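Local coordinates for oligogalacturonate-specific porin KdgM (Dickeya dadantii, PDB 4FQE), which forms an outer-membrane channel specific for oligogalacturonides, letting these anionic pectin fragments cross the outer membrane, and is required for full virulence, at residues Gly59-Ala64 and Asn90-Leu95; Ser24-Asn29 and Ser75-Phe80; Lys177-Tyr180 and Trp186-Tyr189. All coordinates share one frame; numbering follows the deposited sequence.

Contact 1: Gly59-Ala64 and Asn90-Leu95; sequences GTEVVA and NYRPYL. With C8E ((hydroxyethyloxy)tri(ethyloxy)octane), chain H; C8E ((hydroxyethyloxy)tri(ethyloxy)octane), chain F.
A salt bridge, E61 to R92, and a small apolar contact, V63 with Y94, join strands 57-69 and 90-100 on the inner wall of the barrel, past strand 74-85 between them. R92 NH2 donates a hydrogen bond to E61 OE2 at 2.7 Å, almost straight (166°), on the syn side but tilted out of the carboxylate plane. The two flat groups lie 18° apart, and the oxygen comes in at the guanidinium edge. One water doubles the link: it donates to E61 OE2 (2.6 Å) and accepts from R92 NE, so OE2 takes two bonds, one from the arginine itself and one from the water that NE holds. The E61 chain runs out extended, CG anti to the backbone N (chi1 -176°), while R92 bends at chi3. Further along, V63 CG1 abuts the Y94 ring edge, 3.8 Å from CE1; the Y94 hydroxyl is bonded to E77 of the intervening strand. The alternate residues face outward, where V62 CG2 meets C6 of one C8E at 3.8 Å and P93 CB lies against another. Mostly charged and polar side chains inside and mostly apolar ones against detergent: this is the inside-out pattern of an outer-membrane beta barrel.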
loop_
_atom_site.group_PDB
_atom_site.type_symbol
_atom_site.label_atom_id
_atom_site.label_comp_id
_atom_site.label_asym_id
_atom_site.label_seq_id
_atom_site.Cartn_x
_atom_site.Cartn_y
_atom_site.Cartn_z
ATOM N N GLY A 59 10.939 0.396 12.739
ATOM C CA GLY A 59 11.111 1.376 11.675
ATOM C C GLY A 59 9.973 2.358 11.596
ATOM O O GLY A 59 8.934 2.163 12.216
ATOM N N THR A 60 10.183 3.436 10.827
ATOM C CA THR A 60 9.126 4.395 10.594
ATOM C C THR A 60 9.221 4.894 9.173
ATOM O O THR A 60 10.338 5.126 8.684
ATOM C CB THR A 60 9.187 5.597 11.531
ATOM O OG1 THR A 60 10.458 5.616 12.172
ATOM C CG2 THR A 60 8.119 5.522 12.615
ATOM N N GLU A 61 8.075 5.108 8.550
ATOM C CA GLU A 61 8.055 5.680 7.192
ATOM C C GLU A 61 7.113 6.864 7.099
ATOM O O GLU A 61 6.040 6.865 7.671
ATOM C CB GLU A 61 7.711 4.621 6.154
ATOM C CG GLU A 61 7.773 5.109 4.701
ATOM C CD GLU A 61 7.526 3.999 3.701
ATOM O OE1 GLU A 61 6.560 3.247 3.884
ATOM O OE2 GLU A 61 8.305 3.855 2.724
ATOM N N VAL A 62 7.539 7.900 6.376
ATOM C CA VAL A 62 6.665 9.022 6.091
ATOM C C VAL A 62 6.583 9.183 4.590
ATOM O O VAL A 62 7.563 8.963 3.879
ATOM C CB VAL A 62 7.146 10.341 6.748
ATOM C CG1 VAL A 62 8.548 10.699 6.274
ATOM C CG2 VAL A 62 6.159 11.465 6.443
ATOM N N VAL A 63 5.398 9.542 4.112
ATOM C CA VAL A 63 5.127 9.689 2.675
ATOM C C VAL A 63 4.377 10.999 2.518
ATOM O O VAL A 63 3.413 11.255 3.239
ATOM C CB VAL A 63 4.233 8.546 2.108
ATOM C CG1 VAL A 63 4.033 8.651 0.575
ATOM C CG2 VAL A 63 4.784 7.169 2.480
ATOM N N ALA A 64 4.812 11.804 1.569
ATOM C CA ALA A 64 4.045 12.953 1.069
ATOM C C ALA A 64 3.775 12.759 -0.422
ATOM O O ALA A 64 4.607 12.229 -1.136
ATOM C CB ALA A 64 4.816 14.252 1.311
ATOM N N ASN A 90 15.705 3.682 3.354
ATOM C CA ASN A 90 15.607 3.925 1.937
ATOM C C ASN A 90 14.836 5.174 1.667
ATOM O O ASN A 90 13.943 5.551 2.408
ATOM C CB ASN A 90 14.919 2.741 1.159
ATOM C CG ASN A 90 13.855 2.027 1.968
ATOM O OD1 ASN A 90 13.472 0.864 1.674
ATOM N ND2 ASN A 90 13.362 2.697 3.003
ATOM N N TYR A 91 15.230 5.791 0.583
ATOM C CA TYR A 91 14.506 6.861 -0.067
ATOM C C TYR A 91 13.793 6.193 -1.255
ATOM O O TYR A 91 14.421 5.561 -2.074
ATOM C CB TYR A 91 15.490 7.924 -0.541
ATOM C CG TYR A 91 14.946 8.884 -1.549
ATOM C CD1 TYR A 91 13.722 9.506 -1.354
ATOM C CD2 TYR A 91 15.644 9.177 -2.700
ATOM C CE1 TYR A 91 13.205 10.386 -2.295
ATOM C CE2 TYR A 91 15.147 10.087 -3.630
ATOM C CZ TYR A 91 13.920 10.680 -3.415
ATOM O OH TYR A 91 13.404 11.569 -4.344
ATOM N N ARG A 92 12.477 6.321 -1.302
ATOM C CA ARG A 92 11.681 5.676 -2.342
ATOM C C ARG A 92 10.669 6.673 -2.860
ATOM O O ARG A 92 9.542 6.716 -2.370
ATOM C CB ARG A 92 11.001 4.431 -1.764
ATOM C CG ARG A 92 11.964 3.442 -1.129
ATOM C CD ARG A 92 11.303 2.112 -0.817
ATOM N NE ARG A 92 10.338 2.205 0.273
ATOM C CZ ARG A 92 9.531 1.216 0.665
ATOM N NH1 ARG A 92 9.533 0.051 0.033
ATOM N NH2 ARG A 92 8.695 1.387 1.688
ATOM N N PRO A 93 11.063 7.504 -3.836
ATOM C CA PRO A 93 10.084 8.349 -4.496
ATOM C C PRO A 93 9.249 7.461 -5.418
ATOM O O PRO A 93 9.659 6.349 -5.697
ATOM C CB PRO A 93 10.942 9.290 -5.344
ATOM C CG PRO A 93 12.106 8.466 -5.710
ATOM C CD PRO A 93 12.357 7.532 -4.534
ATOM N N TYR A 94 8.090 7.921 -5.856
ATOM C CA TYR A 94 7.296 7.103 -6.774
ATOM C C TYR A 94 6.387 7.894 -7.671
ATOM O O TYR A 94 6.127 9.052 -7.407
ATOM C CB TYR A 94 6.468 6.083 -5.993
ATOM C CG TYR A 94 5.376 6.655 -5.108
ATOM C CD1 TYR A 94 5.585 6.857 -3.733
ATOM C CD2 TYR A 94 4.130 6.986 -5.631
ATOM C CE1 TYR A 94 4.568 7.345 -2.915
ATOM C CE2 TYR A 94 3.127 7.496 -4.822
ATOM C CZ TYR A 94 3.347 7.667 -3.461
ATOM O OH TYR A 94 2.355 8.189 -2.672
ATOM N N LEU A 95 5.922 7.245 -8.728
ATOM C CA LEU A 95 4.866 7.767 -9.598
ATOM C C LEU A 95 3.806 6.664 -9.779
ATOM O O LEU A 95 4.119 5.572 -10.227
ATOM C CB LEU A 95 5.436 8.161 -10.955
ATOM C CG LEU A 95 4.510 8.933 -11.918
ATOM C CD1 LEU A 95 4.028 10.239 -11.293
ATOM C CD2 LEU A 95 5.213 9.238 -13.255
HETATM C C1 C8E H . 9.852 7.597 -9.382
HETATM C C2 C8E H . 10.595 8.822 -9.848
HETATM C C3 C8E H . 9.615 9.760 -10.534
HETATM C C4 C8E H . 8.530 10.235 -9.577
HETATM C C5 C8E H . 8.663 11.706 -9.236
HETATM C C6 C8E H . 9.672 11.882 -8.112
HETATM C C7 C8E H . 9.002 12.162 -6.776
HETATM C C8 C8E H . 10.018 12.642 -5.742
HETATM O O9 C8E H . 10.089 14.070 -5.748
HETATM C C10 C8E H . 11.060 14.601 -4.837
HETATM C C11 C8E H . 10.525 15.896 -4.222
HETATM O O12 C8E H . 10.010 15.685 -2.908
HETATM C C13 C8E H . 9.052 16.658 -2.476
HETATM C C14 C8E H . 7.637 16.235 -2.882
HETATM O O15 C8E H . 6.708 16.284 -1.789
HETATM C C16 C8E H . 5.401 16.794 -2.114
HETATM C C17 C8E H . 4.501 15.758 -2.775
HETATM O O18 C8E H . 4.597 15.858 -4.202
HETATM C C19 C8E H . 5.283 14.770 -4.815
HETATM C C20 C8E H . 6.342 15.278 -5.784
HETATM O O21 C8E H . 7.588 14.607 -5.574
HETATM C C1 C8E F . 6.670 17.200 2.206
HETATM C C2 C8E F . 8.048 16.563 2.224
HETATM C C3 C8E F . 8.178 15.292 3.083
HETATM C C4 C8E F . 7.386 15.330 4.380
HETATM C C5 C8E F . 8.115 14.663 5.543
HETATM C C6 C8E F . 7.433 15.039 6.860
HETATM C C7 C8E F . 8.126 14.448 8.099
HETATM C C8 C8E F . 9.093 15.431 8.770
HETATM O O9 C8E F . 9.359 15.051 10.123
HETATM C C10 C8E F . 10.734 15.079 10.529
HETATM C C11 C8E F . 10.809 15.156 12.051
HETATM O O12 C8E F . 11.273 13.920 12.611
HETATM C C13 C8E F . 10.460 13.411 13.681
HETATM C C14 C8E F . 11.190 12.326 14.481
HETATM O O15 C8E F . 12.154 11.628 13.669
HETATM C C16 C8E F . 12.011 10.203 13.632
HETATM C C17 C8E F . 12.562 9.651 12.315
HETATM O O18 C8E F . 11.618 9.893 11.263
HETATM C C19 C8E F . 11.245 8.756 10.476
HETATM C C20 C8E F . 11.439 9.033 8.986
HETATM O O21 C8E F . 12.307 10.153 8.779
HETATM O O HOH W 1 10.527 4.790 1.802
#

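Contact 2: Ser24-Asn29 and Ser75-Phe80; sequences SHRFAN and SIEPGF. With C8E ((hydroxyethyloxy)tri(ethyloxy)octane), chain H.
R26 reaches along the inner wall to E77, with strands 31-40 and 57-69 lying between their own strands. Along 24-29 the chain is still strand at S24, whose backbone pairs with S2. H25 follows, its side chain directed outward: its ND1 is hydrogen-bonded to the N-terminal V1, and CD2 sits over the centre of the F27 ring, 3.4 Å above its plane. R26, the last strand residue, points the other way, toward the interior. Its CG is anti to the backbone N (chi1 174°), but kinks at chi2 and chi3 fold the chain so that the guanidinium meets E77 with an edge. NH2 lies 3.0 Å from E77 OE1, a salt bridge whose hydrogen bond is weak, its angle at hydrogen only 132°. With carboxylate and guanidinium planes 85° apart, the two groups cannot pair side by side, and a single nitrogen does the work. R26 NH1 is taken up by G30 O and S65 OG. F27 helps line an n-octane site, and N29 OD1 accepts from F31 N to fold the turn back into strand 31-40.

From its own strand E77 comes out extended. OE1 also receives the Y94 hydroxyl, and OE2 is salt-bridged to R96. On the outward side of 75-80 a C8E molecule lies close, with F80 CD1 3.3 Å from its O12 and P78 CB 3.8 Å from its C20. The chemistry is that of a buried carboxylate shared among several donors: R26 adds only a poorly aligned bond, so its pull on E77 is probably mainly electrostatic, and the cluster of two arginines and a tyrosine would favour the charged form of the acid.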
loop_
_atom_site.group_PDB
_atom_site.type_symbol
_atom_site.label_atom_id
_atom_site.label_comp_id
_atom_site.label_asym_id
_atom_site.label_seq_id
_atom_site.Cartn_x
_atom_site.Cartn_y
_atom_site.Cartn_z
ATOM N N SER A 24 -2.864 8.196 8.038
ATOM C CA SER A 24 -2.780 8.966 6.800
ATOM C C SER A 24 -3.987 9.821 6.549
ATOM O O SER A 24 -5.058 9.649 7.157
ATOM C CB SER A 24 -2.511 8.020 5.642
ATOM O OG SER A 24 -3.288 6.902 5.706
ATOM N N HIS A 25 -3.809 10.802 5.685
ATOM C CA HIS A 25 -4.919 11.635 5.283
ATOM C C HIS A 25 -4.661 12.145 3.876
ATOM O O HIS A 25 -3.504 12.423 3.523
ATOM C CB HIS A 25 -5.137 12.750 6.278
ATOM C CG HIS A 25 -6.268 13.678 5.920
ATOM N ND1 HIS A 25 -7.558 13.348 6.104
ATOM C CD2 HIS A 25 -6.266 14.941 5.324
ATOM C CE1 HIS A 25 -8.353 14.348 5.669
ATOM N NE2 HIS A 25 -7.561 15.334 5.209
ATOM N N ARG A 26 -5.719 12.203 3.066
ATOM C CA ARG A 26 -5.669 12.852 1.755
ATOM C C ARG A 26 -6.621 14.028 1.830
ATOM O O ARG A 26 -7.798 13.859 2.153
ATOM C CB ARG A 26 -6.108 11.875 0.671
ATOM C CG ARG A 26 -6.251 12.442 -0.726
ATOM C CD ARG A 26 -4.971 12.481 -1.521
ATOM N NE ARG A 26 -4.232 11.226 -1.594
ATOM C CZ ARG A 26 -2.925 11.125 -1.836
ATOM N NH1 ARG A 26 -2.161 12.229 -2.009
ATOM N NH2 ARG A 26 -2.352 9.921 -1.885
ATOM N N PHE A 27 -6.101 15.220 1.571
ATOM C CA PHE A 27 -6.885 16.438 1.563
ATOM C C PHE A 27 -7.635 16.543 0.232
ATOM O O PHE A 27 -7.241 15.918 -0.760
ATOM C CB PHE A 27 -5.967 17.672 1.739
ATOM C CG PHE A 27 -5.320 17.759 3.089
ATOM C CD1 PHE A 27 -5.996 18.332 4.160
ATOM C CD2 PHE A 27 -4.045 17.241 3.305
ATOM C CE1 PHE A 27 -5.417 18.383 5.426
ATOM C CE2 PHE A 27 -3.465 17.285 4.560
ATOM C CZ PHE A 27 -4.146 17.857 5.627
ATOM N N ALA A 28 -8.702 17.338 0.215
ATOM C CA ALA A 28 -9.531 17.489 -0.989
ATOM C C ALA A 28 -8.740 18.143 -2.120
ATOM O O ALA A 28 -9.043 17.917 -3.278
ATOM C CB ALA A 28 -10.813 18.272 -0.691
ATOM N N ASN A 29 -7.718 18.940 -1.789
ATOM C CA ASN A 29 -6.821 19.497 -2.806
ATOM C C ASN A 29 -5.898 18.473 -3.481
ATOM O O ASN A 29 -5.181 18.828 -4.416
ATOM C CB ASN A 29 -5.968 20.662 -2.229
ATOM C CG ASN A 29 -5.094 20.243 -1.049
ATOM O OD1 ASN A 29 -4.554 19.139 -0.999
ATOM N ND2 ASN A 29 -4.974 21.139 -0.075
ATOM N N SER A 75 -5.679 9.643 -13.374
ATOM C CA SER A 75 -4.975 10.479 -12.421
ATOM C C SER A 75 -3.500 10.054 -12.331
ATOM O O SER A 75 -3.143 8.943 -12.683
ATOM C CB SER A 75 -5.646 10.405 -11.039
ATOM O OG SER A 75 -5.595 9.087 -10.529
ATOM N N ILE A 76 -2.645 10.973 -11.915
ATOM C CA ILE A 76 -1.246 10.668 -11.677
ATOM C C ILE A 76 -0.847 11.219 -10.311
ATOM O O ILE A 76 -1.278 12.323 -9.934
ATOM C CB ILE A 76 -0.335 11.247 -12.765
ATOM C CG1 ILE A 76 -0.552 12.753 -12.895
ATOM C CG2 ILE A 76 -0.603 10.540 -14.082
ATOM C CD1 ILE A 76 0.437 13.406 -13.813
ATOM N N GLU A 77 -0.052 10.422 -9.576
ATOM C CA GLU A 77 0.355 10.695 -8.183
ATOM C C GLU A 77 1.868 10.565 -8.001
ATOM O O GLU A 77 2.369 9.460 -7.867
ATOM C CB GLU A 77 -0.353 9.729 -7.218
ATOM C CG GLU A 77 0.061 9.878 -5.742
ATOM C CD GLU A 77 -0.516 8.783 -4.850
ATOM O OE1 GLU A 77 -0.205 8.770 -3.651
ATOM O OE2 GLU A 77 -1.271 7.918 -5.325
ATOM N N PRO A 78 2.611 11.692 -8.011
ATOM C CA PRO A 78 4.022 11.621 -7.663
ATOM C C PRO A 78 4.125 11.599 -6.154
ATOM O O PRO A 78 3.281 12.181 -5.483
ATOM C CB PRO A 78 4.603 12.910 -8.233
ATOM C CG PRO A 78 3.454 13.840 -8.364
ATOM C CD PRO A 78 2.260 12.981 -8.627
ATOM N N GLY A 79 5.114 10.912 -5.619
ATOM C CA GLY A 79 5.193 10.781 -4.181
ATOM C C GLY A 79 6.623 10.706 -3.768
ATOM O O GLY A 79 7.477 10.353 -4.553
ATOM N N PHE A 80 6.834 11.029 -2.506
ATOM C CA PHE A 80 8.134 11.106 -1.856
ATOM C C PHE A 80 8.010 10.301 -0.573
ATOM O O PHE A 80 7.092 10.537 0.186
ATOM C CB PHE A 80 8.411 12.565 -1.494
ATOM C CG PHE A 80 9.671 12.765 -0.718
ATOM C CD1 PHE A 80 10.885 12.881 -1.360
ATOM C CD2 PHE A 80 9.643 12.826 0.667
ATOM C CE1 PHE A 80 12.045 13.064 -0.627
ATOM C CE2 PHE A 80 10.807 13.002 1.403
ATOM C CZ PHE A 80 12.007 13.105 0.737
HETATM C C1 C8E H . 9.852 7.597 -9.382
HETATM C C2 C8E H . 10.595 8.822 -9.848
HETATM C C3 C8E H . 9.615 9.760 -10.534
HETATM C C4 C8E H . 8.530 10.235 -9.577
HETATM C C5 C8E H . 8.663 11.706 -9.236
HETATM C C6 C8E H . 9.672 11.882 -8.112
HETATM C C7 C8E H . 9.002 12.162 -6.776
HETATM C C8 C8E H . 10.018 12.642 -5.742
HETATM O O9 C8E H . 10.089 14.070 -5.748
HETATM C C10 C8E H . 11.060 14.601 -4.837
HETATM C C11 C8E H . 10.525 15.896 -4.222
HETATM O O12 C8E H . 10.010 15.685 -2.908
HETATM C C13 C8E H . 9.052 16.658 -2.476
HETATM C C14 C8E H . 7.637 16.235 -2.882
HETATM O O15 C8E H . 6.708 16.284 -1.789
HETATM C C16 C8E H . 5.401 16.794 -2.114
HETATM C C17 C8E H . 4.501 15.758 -2.775
HETATM O O18 C8E H . 4.597 15.858 -4.202
HETATM C C19 C8E H . 5.283 14.770 -4.815
HETATM C C20 C8E H . 6.342 15.278 -5.784
HETATM O O21 C8E H . 7.588 14.607 -5.574
#

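Contact 3: Lys177-Tyr180 and Trp186-Tyr189; sequences KLSY and WKPY
Strands 177-180 and 186-189 run antiparallel at 153°, their axes 4.8 Å apart at closest approach, with S179 and Y189 as a non-hydrogen-bonded pair and Y180 N bonded to P188 O at 3.0 Å. That bond is nearly straight (167°). The return bond is missing because P188 has no N-H, and Y180 O instead lies 3.1 Å from the proline CD and accepts a CA-H...O contact from K187. At the S179-Y189 pair the two CB atoms touch at 3.7 Å, with both side chains on the inner face of the barrel. Y189 holds its CG between the backbone N and the carbonyl carbon (chi1 65°), which lays the ring back toward K177. The fully extended K177 passes over one face of that ring: CE makes a CH-pi contact toward the rim, and NZ stands 4.4 Å from the ring centroid, almost on the normal, as a cation-pi interaction. The Y189 hydroxyl is hydrogen-bonded to D4. K187 turns at chi3, and its NZ donates to a water that is also bonded to S179 OG at 2.8 Å. K177 NZ and K187 NZ lie 5.5 Å apart, not in contact, consistent with a wall that attracts the acidic substrate. W186 points outward and touches detergent. Together these strands form a beta hairpin, closed by one of the short turns that in porins lie on the periplasmic side.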
loop_
_atom_site.group_PDB
_atom_site.type_symbol
_atom_site.label_atom_id
_atom_site.label_comp_id
_atom_site.label_asym_id
_atom_site.label_seq_id
_atom_site.Cartn_x
_atom_site.Cartn_y
_atom_site.Cartn_z
ATOM N N LYS A 177 -6.228 -9.113 -1.660
ATOM C CA LYS A 177 -6.720 -8.440 -0.469
ATOM C C LYS A 177 -8.226 -8.385 -0.584
ATOM O O LYS A 177 -8.777 -8.091 -1.668
ATOM C CB LYS A 177 -6.186 -7.010 -0.381
ATOM C CG LYS A 177 -6.688 -6.192 0.813
ATOM C CD LYS A 177 -6.089 -4.766 0.806
ATOM C CE LYS A 177 -6.099 -4.051 2.146
ATOM N NZ LYS A 177 -5.683 -2.593 2.057
ATOM N N LEU A 178 -8.900 -8.690 0.520
ATOM C CA LEU A 178 -10.343 -8.559 0.587
ATOM C C LEU A 178 -10.693 -7.668 1.777
ATOM O O LEU A 178 -10.315 -7.948 2.907
ATOM C CB LEU A 178 -10.973 -9.958 0.734
ATOM C CG LEU A 178 -12.478 -10.013 0.978
ATOM C CD1 LEU A 178 -13.243 -9.480 -0.241
ATOM C CD2 LEU A 178 -12.900 -11.438 1.292
ATOM N N SER A 179 -11.400 -6.580 1.520
ATOM C CA SER A 179 -11.764 -5.645 2.562
ATOM C C SER A 179 -13.292 -5.507 2.633
ATOM O O SER A 179 -13.982 -5.668 1.642
ATOM C CB SER A 179 -11.038 -4.291 2.311
ATOM O OG SER A 179 -11.756 -3.478 1.422
ATOM N N TYR A 180 -13.799 -5.181 3.814
ATOM C CA TYR A 180 -15.209 -4.989 4.032
ATOM C C TYR A 180 -15.428 -3.754 4.907
ATOM O O TYR A 180 -14.926 -3.658 6.033
ATOM C CB TYR A 180 -15.812 -6.240 4.683
ATOM C CG TYR A 180 -17.289 -6.118 5.019
ATOM C CD1 TYR A 180 -18.233 -5.950 4.022
ATOM C CD2 TYR A 180 -17.736 -6.187 6.333
ATOM C CE1 TYR A 180 -19.582 -5.844 4.320
ATOM C CE2 TYR A 180 -19.069 -6.058 6.631
ATOM C CZ TYR A 180 -19.990 -5.898 5.609
ATOM O OH TYR A 180 -21.319 -5.788 5.919
ATOM N N TRP A 186 -15.180 1.596 10.350
ATOM C CA TRP A 186 -14.334 0.411 10.416
ATOM C C TRP A 186 -14.308 -0.384 9.148
ATOM O O TRP A 186 -15.365 -0.798 8.650
ATOM C CB TRP A 186 -14.805 -0.519 11.536
ATOM C CG TRP A 186 -14.767 0.098 12.892
ATOM C CD1 TRP A 186 -15.815 0.663 13.617
ATOM C CD2 TRP A 186 -13.574 0.248 13.748
ATOM N NE1 TRP A 186 -15.347 1.145 14.839
ATOM C CE2 TRP A 186 -14.025 0.896 14.982
ATOM C CE3 TRP A 186 -12.244 -0.122 13.631
ATOM C CZ2 TRP A 186 -13.140 1.213 16.012
ATOM C CZ3 TRP A 186 -11.375 0.156 14.688
ATOM C CH2 TRP A 186 -11.808 0.829 15.836
ATOM N N LYS A 187 -13.107 -0.704 8.680
ATOM C CA LYS A 187 -12.899 -1.501 7.460
ATOM C C LYS A 187 -11.870 -2.583 7.766
ATOM O O LYS A 187 -10.649 -2.398 7.541
ATOM C CB LYS A 187 -12.447 -0.597 6.266
ATOM C CG LYS A 187 -12.284 -1.317 4.917
ATOM C CD LYS A 187 -11.853 -0.416 3.757
ATOM C CE LYS A 187 -10.380 -0.007 3.781
ATOM N NZ LYS A 187 -9.971 0.852 2.582
ATOM N N PRO A 188 -12.339 -3.740 8.276
ATOM C CA PRO A 188 -11.448 -4.882 8.410
ATOM C C PRO A 188 -11.082 -5.475 7.061
ATOM O O PRO A 188 -11.812 -5.284 6.107
ATOM C CB PRO A 188 -12.271 -5.873 9.233
ATOM C CG PRO A 188 -13.679 -5.540 8.954
ATOM C CD PRO A 188 -13.668 -4.024 8.853
ATOM N N TYR A 189 -9.922 -6.137 7.007
ATOM C CA TYR A 189 -9.441 -6.765 5.823
ATOM C C TYR A 189 -8.447 -7.881 6.064
ATOM O O TYR A 189 -7.846 -7.976 7.108
ATOM C CB TYR A 189 -8.825 -5.713 4.900
ATOM C CG TYR A 189 -7.586 -5.045 5.473
ATOM C CD1 TYR A 189 -7.666 -3.865 6.192
ATOM C CD2 TYR A 189 -6.341 -5.600 5.274
ATOM C CE1 TYR A 189 -6.518 -3.252 6.698
ATOM C CE2 TYR A 189 -5.198 -5.020 5.777
ATOM C CZ TYR A 189 -5.277 -3.845 6.479
ATOM O OH TYR A 189 -4.077 -3.303 6.984
HETATM O O HOH W 2 -9.698 -1.718 0.875
#

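All three contacts lie in the same closed sheet, each partly buried. Contact 2 pairs a buried acid with an exposed arginine, whereas contact 3 has its buried residues, S179 and Y189, at the strand pair. Contacts 1 and 2 interlock: their segments alternate, strand 74-85 of contact 2 runs between the strands of contact 1, and one C8E molecule touches the outer side of both. Contact 3, about 24 and 22 Å from them between centres, alone joins sequence-adjacent strands through backbone pairing and buries the most surface. The others skip strands through acid-arginine pairs; contact 3 lays one lysine over a tyrosine ring and ties the other to a serine through water, with no acidic side chain in either segment.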